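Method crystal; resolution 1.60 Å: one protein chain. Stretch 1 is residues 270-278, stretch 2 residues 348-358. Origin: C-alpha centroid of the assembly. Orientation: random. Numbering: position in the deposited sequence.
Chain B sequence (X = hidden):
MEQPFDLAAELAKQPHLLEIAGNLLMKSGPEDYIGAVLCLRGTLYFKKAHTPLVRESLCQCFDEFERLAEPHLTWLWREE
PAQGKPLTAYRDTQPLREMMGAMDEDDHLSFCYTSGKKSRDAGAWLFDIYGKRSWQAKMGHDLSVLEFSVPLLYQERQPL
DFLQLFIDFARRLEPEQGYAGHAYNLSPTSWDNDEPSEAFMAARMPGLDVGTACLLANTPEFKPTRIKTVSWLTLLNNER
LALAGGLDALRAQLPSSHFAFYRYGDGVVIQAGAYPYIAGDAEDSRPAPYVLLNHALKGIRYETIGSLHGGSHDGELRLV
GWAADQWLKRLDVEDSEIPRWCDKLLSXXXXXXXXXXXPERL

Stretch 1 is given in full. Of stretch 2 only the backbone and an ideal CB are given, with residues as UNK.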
ATOM      1  N   ILE B 270     -29.136   1.842  -6.857  1.00 17.68           N
ATOM      2  CA  ILE B 270     -28.492   2.793  -7.757  1.00 20.14           C
ATOM      3  C   ILE B 270     -27.296   2.100  -8.389  1.00 22.90           C
ATOM      4  O   ILE B 270     -26.480   1.502  -7.681  1.00 21.42           O
ATOM      5  CB  ILE B 270     -28.056   4.060  -7.006  1.00 23.04           C
ATOM      6  CG1 ILE B 270     -29.242   4.674  -6.262  1.00 25.99           C
ATOM      7  CG2 ILE B 270     -27.413   5.068  -7.968  1.00 22.56           C
ATOM      8  CD1 ILE B 270     -28.874   5.833  -5.372  1.00 30.86           C
ATOM      9  N   GLN B 271     -27.196   2.168  -9.715  1.00 19.95           N
ATOM     10  CA  GLN B 271     -26.047   1.648 -10.447  1.00 21.30           C
ATOM     11  C   GLN B 271     -25.180   2.831 -10.861  1.00 22.69           C
ATOM     12  O   GLN B 271     -25.640   3.710 -11.596  1.00 21.64           O
ATOM     13  CB  GLN B 271     -26.489   0.839 -11.670  1.00 20.27           C
ATOM     14  CG  GLN B 271     -25.327   0.409 -12.570  1.00 21.83           C
ATOM     15  CD  GLN B 271     -25.779  -0.376 -13.796  1.00 19.86           C
ATOM     16  OE1 GLN B 271     -26.912  -0.866 -13.854  1.00 23.61           O
ATOM     17  NE2 GLN B 271     -24.890  -0.513 -14.772  1.00 22.66           N
ATOM     18  N   ALA B 272     -23.940   2.860 -10.379  1.00 19.22           N
ATOM     19  CA  ALA B 272     -23.032   3.978 -10.638  1.00 19.95           C
ATOM     20  C   ALA B 272     -22.035   3.563 -11.713  1.00 21.36           C
ATOM     21  O   ALA B 272     -20.945   3.081 -11.412  1.00 22.69           O
ATOM     22  CB  ALA B 272     -22.317   4.400  -9.356  1.00 21.44           C
ATOM     23  N   GLY B 273     -22.390   3.789 -12.974  1.00 24.22           N
ATOM     24  CA  GLY B 273     -21.475   3.537 -14.067  1.00 26.16           C
ATOM     25  C   GLY B 273     -21.756   2.232 -14.795  1.00 24.25           C
ATOM     26  O   GLY B 273     -22.537   1.383 -14.358  1.00 22.58           O
ATOM     27  N   ALA B 274     -21.064   2.082 -15.933  1.00 24.93           N
ATOM     28  CA  ALA B 274     -21.304   0.977 -16.858  1.00 28.80           C
ATOM     29  C   ALA B 274     -20.758  -0.343 -16.347  1.00 28.83           C
ATOM     30  O   ALA B 274     -21.142  -1.402 -16.857  1.00 29.87           O
ATOM     31  CB  ALA B 274     -20.676   1.297 -18.221  1.00 28.90           C
ATOM     32  N   TYR B 275     -19.860  -0.300 -15.371  1.00 22.65           N
ATOM     33  CA  TYR B 275     -19.259  -1.485 -14.776  1.00 25.77           C
ATOM     34  C   TYR B 275     -18.679  -1.081 -13.432  1.00 23.72           C
ATOM     35  O   TYR B 275     -18.518   0.114 -13.162  1.00 23.46           O
ATOM     36  CB  TYR B 275     -18.163  -2.075 -15.685  1.00 23.91           C
ATOM     37  CG  TYR B 275     -17.281  -1.053 -16.369  1.00 28.69           C
ATOM     38  CD1 TYR B 275     -16.391  -0.267 -15.648  1.00 28.14           C
ATOM     39  CD2 TYR B 275     -17.328  -0.893 -17.746  1.00 32.56           C
ATOM     40  CE1 TYR B 275     -15.581   0.665 -16.281  1.00 32.31           C
ATOM     41  CE2 TYR B 275     -16.527   0.026 -18.386  1.00 31.85           C
ATOM     42  CZ  TYR B 275     -15.658   0.802 -17.651  1.00 34.46           C
ATOM     43  OH  TYR B 275     -14.865   1.717 -18.305  1.00 40.26           O
ATOM     44  N   PRO B 276     -18.370  -2.039 -12.558  1.00 21.88           N
ATOM     45  CA  PRO B 276     -17.730  -1.669 -11.291  1.00 18.57           C
ATOM     46  C   PRO B 276     -16.334  -1.111 -11.517  1.00 22.23           C
ATOM     47  O   PRO B 276     -15.625  -1.506 -12.447  1.00 23.32           O
ATOM     48  CB  PRO B 276     -17.691  -2.988 -10.506  1.00 21.14           C
ATOM     49  CG  PRO B 276     -17.768  -4.062 -11.541  1.00 22.52           C
ATOM     50  CD  PRO B 276     -18.658  -3.483 -12.626  1.00 21.77           C
ATOM     51  N   TYR B 277     -15.941  -0.181 -10.640  1.00 21.32           N
ATOM     52  CA  TYR B 277     -14.681   0.554 -10.756  1.00 22.56           C
ATOM     53  C   TYR B 277     -13.765   0.227  -9.587  1.00 23.51           C
ATOM     54  O   TYR B 277     -14.162   0.372  -8.424  1.00 26.10           O
ATOM     55  CB  TYR B 277     -14.913   2.069 -10.780  1.00 22.46           C
ATOM     56  CG  TYR B 277     -15.410   2.634 -12.090  1.00 23.26           C
ATOM     57  CD1 TYR B 277     -16.733   2.480 -12.478  1.00 24.93           C
ATOM     58  CD2 TYR B 277     -14.563   3.361 -12.921  1.00 30.04           C
ATOM     59  CE1 TYR B 277     -17.190   3.009 -13.676  1.00 28.49           C
ATOM     60  CE2 TYR B 277     -15.012   3.895 -14.113  1.00 29.32           C
ATOM     61  CZ  TYR B 277     -16.330   3.713 -14.488  1.00 27.74           C
ATOM     62  OH  TYR B 277     -16.795   4.241 -15.677  1.00 29.02           O
ATOM     63  N   ILE B 278     -12.538  -0.195  -9.906  1.00 26.66           N
ATOM     64  CA  ILE B 278     -11.493  -0.374  -8.902  1.00 29.42           C
ATOM     65  C   ILE B 278     -10.932   0.972  -8.466  1.00 27.92           C
ATOM     66  O   ILE B 278     -10.756   1.241  -7.271  1.00 26.52           O
ATOM     67  CB  ILE B 278     -10.377  -1.279  -9.459  1.00 38.55           C
ATOM     68  CG1 ILE B 278     -10.867  -2.714  -9.635  1.00 42.07           C
ATOM     69  CG2 ILE B 278      -9.143  -1.227  -8.568  1.00 40.00           C
ATOM     70  CD1 ILE B 278      -9.900  -3.594 -10.412  1.00 42.37           C
ATOM     71  N   UNK B 348     -14.824  10.734 -20.299  1.00 34.72           N
ATOM     72  CA  UNK B 348     -13.921   9.605 -20.155  1.00 40.55           C
ATOM     73  C   UNK B 348     -14.613   8.294 -19.825  1.00 36.31           C
ATOM     74  O   UNK B 348     -13.982   7.238 -19.949  1.00 41.64           O
ATOM     75  CB  UNK B 348     -12.890   9.915 -19.068  1.00 40.55           C
ATOM     76  N   UNK B 349     -15.882   8.322 -19.417  1.00 30.70           N
ATOM     77  CA  UNK B 349     -16.465   7.084 -18.928  1.00 28.93           C
ATOM     78  C   UNK B 349     -17.542   6.562 -19.866  1.00 32.46           C
ATOM     79  O   UNK B 349     -18.337   7.346 -20.400  1.00 34.37           O
ATOM     80  CB  UNK B 349     -17.046   7.291 -17.528  1.00 28.93           C
ATOM     81  N   UNK B 350     -17.594   5.246 -20.076  1.00 33.75           N
ATOM     82  CA  UNK B 350     -18.606   4.679 -20.975  1.00 34.00           C
ATOM     83  C   UNK B 350     -20.016   4.909 -20.453  1.00 32.29           C
ATOM     84  O   UNK B 350     -20.265   4.907 -19.245  1.00 34.08           O
ATOM     85  CB  UNK B 350     -18.366   3.180 -21.167  1.00 34.00           C
ATOM     86  N   UNK B 351     -20.945   5.099 -21.389  1.00 30.13           N
ATOM     87  CA  UNK B 351     -22.343   5.351 -21.079  1.00 29.16           C
ATOM     88  C   UNK B 351     -23.098   4.048 -20.817  1.00 29.58           C
ATOM     89  O   UNK B 351     -22.729   2.973 -21.297  1.00 31.35           O
ATOM     90  CB  UNK B 351     -23.005   6.124 -22.221  1.00 29.16           C
ATOM     91  N   UNK B 352     -24.194   4.167 -20.074  1.00 28.43           N
ATOM     92  CA  UNK B 352     -25.098   3.038 -19.892  1.00 27.91           C
ATOM     93  C   UNK B 352     -25.828   2.721 -21.189  1.00 32.95           C
ATOM     94  O   UNK B 352     -26.215   3.622 -21.941  1.00 34.17           O
ATOM     95  CB  UNK B 352     -26.103   3.328 -18.775  1.00 27.91           C
ATOM     96  N   UNK B 353     -26.031   1.432 -21.449  1.00 27.64           N
ATOM     97  CA  UNK B 353     -26.812   1.010 -22.606  1.00 32.09           C
ATOM     98  C   UNK B 353     -27.457  -0.337 -22.295  1.00 29.86           C
ATOM     99  O   UNK B 353     -27.415  -0.823 -21.159  1.00 28.57           O
ATOM    100  CB  UNK B 353     -25.940   0.924 -23.860  1.00 32.09           C
ATOM    101  N   UNK B 354     -28.062  -0.948 -23.315  1.00 34.30           N
ATOM    102  CA  UNK B 354     -28.761  -2.213 -23.122  1.00 31.12           C
ATOM    103  C   UNK B 354     -27.824  -3.369 -22.797  1.00 30.50           C
ATOM    104  O   UNK B 354     -28.299  -4.414 -22.343  1.00 35.59           O
ATOM    105  CB  UNK B 354     -29.571  -2.551 -24.375  1.00 31.12           C
ATOM    106  N   UNK B 355     -26.520  -3.218 -23.014  1.00 29.50           N
ATOM    107  CA  UNK B 355     -25.582  -4.294 -22.728  1.00 32.20           C
ATOM    108  C   UNK B 355     -25.096  -4.305 -21.287  1.00 30.31           C
ATOM    109  O   UNK B 355     -24.524  -5.313 -20.860  1.00 32.14           O
ATOM    110  CB  UNK B 355     -24.379  -4.190 -23.668  1.00 32.20           C
ATOM    111  N   UNK B 356     -25.297  -3.226 -20.524  1.00 25.84           N
ATOM    112  CA  UNK B 356     -24.727  -3.160 -19.180  1.00 21.88           C
ATOM    113  C   UNK B 356     -25.727  -2.718 -18.113  1.00 24.24           C
ATOM    114  O   UNK B 356     -25.333  -2.515 -16.956  1.00 25.02           O
ATOM    115  CB  UNK B 356     -23.532  -2.204 -19.179  1.00 21.88           C
ATOM    116  N   UNK B 357     -27.011  -2.600 -18.452  1.00 23.83           N
ATOM    117  CA  UNK B 357     -28.070  -2.332 -17.489  1.00 24.15           C
ATOM    118  C   UNK B 357     -29.181  -3.348 -17.696  1.00 26.66           C
ATOM    119  O   UNK B 357     -29.265  -3.990 -18.747  1.00 26.31           O
ATOM    120  CB  UNK B 357     -28.600  -0.903 -17.628  1.00 24.15           C
ATOM    121  N   UNK B 358     -30.051  -3.482 -16.676  1.00 22.78           N
ATOM    122  CA  UNK B 358     -31.247  -4.301 -16.850  1.00 21.94           C
ATOM    123  C   UNK B 358     -32.339  -3.485 -17.540  1.00 22.21           C
ATOM    124  O   UNK B 358     -32.462  -2.281 -17.300  1.00 25.36           O
ATOM    125  CB  UNK B 358     -31.742  -4.831 -15.503  1.00 21.94           C
TER

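Position 348 has nothing of stretch 1 within 5.5 Å of its ideal CB. Many residues would suit. It is A348.

At 349 the CB points sideways, 3.6 Å from Y277 OH. A phenol can donate, so a polar or acidic side chain that bends back would suit. The residue is E349. Both chi1 and chi2 are m, and this fold brings OE1 to the edge of the Y277 ring. Y277 OH donates to E349 OE1 at 2.6 Å. A water also donates to OE1 and is hydrogen-bonded to Y275 OH.

Position 350 points toward stretch 1. Its CB lies 4.2 Å from A274 CB and 4.6 Å from Y275 CE2. A compact apolar residue would suit. It is P350. Its CB packs on A274 CB at 4.1 Å, and its CG lies 3.8 Å from Y275 CE2. The carbonyl O of P350 accepts from a water that accepts from A274 N and donates to Y277 OH.

At 351 the CB points away, into space free of stretch 1. Even a large side chain fits, and the residue is Y351.

Position 352 lies where the backbones run close: its CA is 5.3 Å from A274 CA. The CB points sideways, and an apolar chain long enough to turn back could reach A274. L352 does so, with chi1 m and chi2 t. CD2 comes 3.7 Å from A274 CA and 3.5 Å from G273 O.

Positions 353, 354 and 355 have CBs clear of stretch 1. The backbone turns here, so small or polar residues are plausible. They are D353, A354 and T355. D353 OD1 accepts from T355 N at 2.8 Å and from T355 OG1 at a very short 2.5 Å, which ties the turn together.

At 356 the CB points toward stretch 1, 3.4 Å from A274 O. A modest polar side chain would suit. N356 has chi1 p. Its OD1 accepts from D353 N at 2.9 Å, and its ND2 donates weakly to Y351 O at 3.4 Å. Its side chain thus braces the loop, while its backbone O accepts from Q271 NE2 at 3.0 Å.

At 357 the CB is 4.1 Å from Q271 OE1. A small or beta-branched residue would suit. In T357, CG2 lies 3.7 Å from Q271 OE1, and OG1 donates to D353 O at 2.8 Å.

Position 358 points sideways with no near neighbour in stretch 1. Many residues would do. It is L358.

Stretch 2, residues 348-358: AEPYLDATNTL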
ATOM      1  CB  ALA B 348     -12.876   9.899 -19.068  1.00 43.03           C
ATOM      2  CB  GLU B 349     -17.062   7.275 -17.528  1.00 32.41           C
ATOM      3  CG  GLU B 349     -16.058   7.781 -16.499  1.00 34.75           C
ATOM      4  CD  GLU B 349     -14.785   6.943 -16.445  1.00 41.10           C
ATOM      5  OE1 GLU B 349     -14.855   5.716 -16.672  1.00 34.32           O
ATOM      6  OE2 GLU B 349     -13.707   7.520 -16.188  1.00 40.64           O
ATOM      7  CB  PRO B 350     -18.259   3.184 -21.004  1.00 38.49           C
ATOM      8  CG  PRO B 350     -16.816   3.119 -20.593  1.00 41.34           C
ATOM      9  CD  PRO B 350     -16.622   4.239 -19.618  1.00 34.73           C
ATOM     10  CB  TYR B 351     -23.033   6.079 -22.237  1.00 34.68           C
ATOM     11  CG  TYR B 351     -22.762   7.567 -22.345  1.00 34.24           C
ATOM     12  CD1 TYR B 351     -21.472   8.072 -22.329  1.00 40.26           C
ATOM     13  CD2 TYR B 351     -23.815   8.463 -22.498  1.00 43.82           C
ATOM     14  CE1 TYR B 351     -21.237   9.438 -22.443  1.00 45.70           C
ATOM     15  CE2 TYR B 351     -23.591   9.821 -22.614  1.00 44.07           C
ATOM     16  CZ  TYR B 351     -22.305  10.302 -22.580  1.00 46.65           C
ATOM     17  OH  TYR B 351     -22.091  11.655 -22.694  1.00 55.80           O
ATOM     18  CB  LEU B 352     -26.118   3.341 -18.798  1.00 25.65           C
ATOM     19  CG  LEU B 352     -25.573   3.683 -17.421  1.00 28.07           C
ATOM     20  CD1 LEU B 352     -26.732   3.957 -16.484  1.00 30.20           C
ATOM     21  CD2 LEU B 352     -24.691   2.552 -16.905  1.00 29.70           C
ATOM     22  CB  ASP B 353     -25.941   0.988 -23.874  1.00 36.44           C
ATOM     23  CG  ASP B 353     -24.754   0.041 -23.777  1.00 42.16           C
ATOM     24  OD1 ASP B 353     -24.820  -0.969 -23.049  1.00 39.88           O
ATOM     25  OD2 ASP B 353     -23.735   0.312 -24.448  1.00 50.00           O
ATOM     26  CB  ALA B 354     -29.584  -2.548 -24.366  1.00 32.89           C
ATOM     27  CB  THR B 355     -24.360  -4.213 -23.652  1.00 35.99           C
ATOM     28  OG1 THR B 355     -23.573  -3.064 -23.318  1.00 42.83           O
ATOM     29  CG2 THR B 355     -24.799  -4.122 -25.109  1.00 35.95           C
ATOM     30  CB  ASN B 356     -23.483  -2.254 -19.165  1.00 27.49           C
ATOM     31  CG  ASN B 356     -23.751  -0.869 -19.718  1.00 25.75           C
ATOM     32  OD1 ASN B 356     -24.827  -0.309 -19.530  1.00 26.53           O
ATOM     33  ND2 ASN B 356     -22.766  -0.310 -20.413  1.00 30.06           N
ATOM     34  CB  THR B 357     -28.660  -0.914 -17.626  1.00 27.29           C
ATOM     35  OG1 THR B 357     -29.189  -0.739 -18.947  1.00 30.23           O
ATOM     36  CG2 THR B 357     -27.606   0.142 -17.365  1.00 25.89           C
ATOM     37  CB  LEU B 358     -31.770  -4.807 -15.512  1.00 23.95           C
ATOM     38  CG  LEU B 358     -30.787  -5.562 -14.620  1.00 23.96           C
ATOM     39  CD1 LEU B 358     -31.510  -6.026 -13.366  1.00 28.31           C
ATOM     40  CD2 LEU B 358     -30.182  -6.745 -15.352  1.00 25.67           C
TER
HETATM   41  O   HOH W   1     -19.425   4.318 -16.699  1.00 26.59           O
HETATM   42  O   HOH W   2     -13.233   3.509 -17.267  1.00 50.86           O
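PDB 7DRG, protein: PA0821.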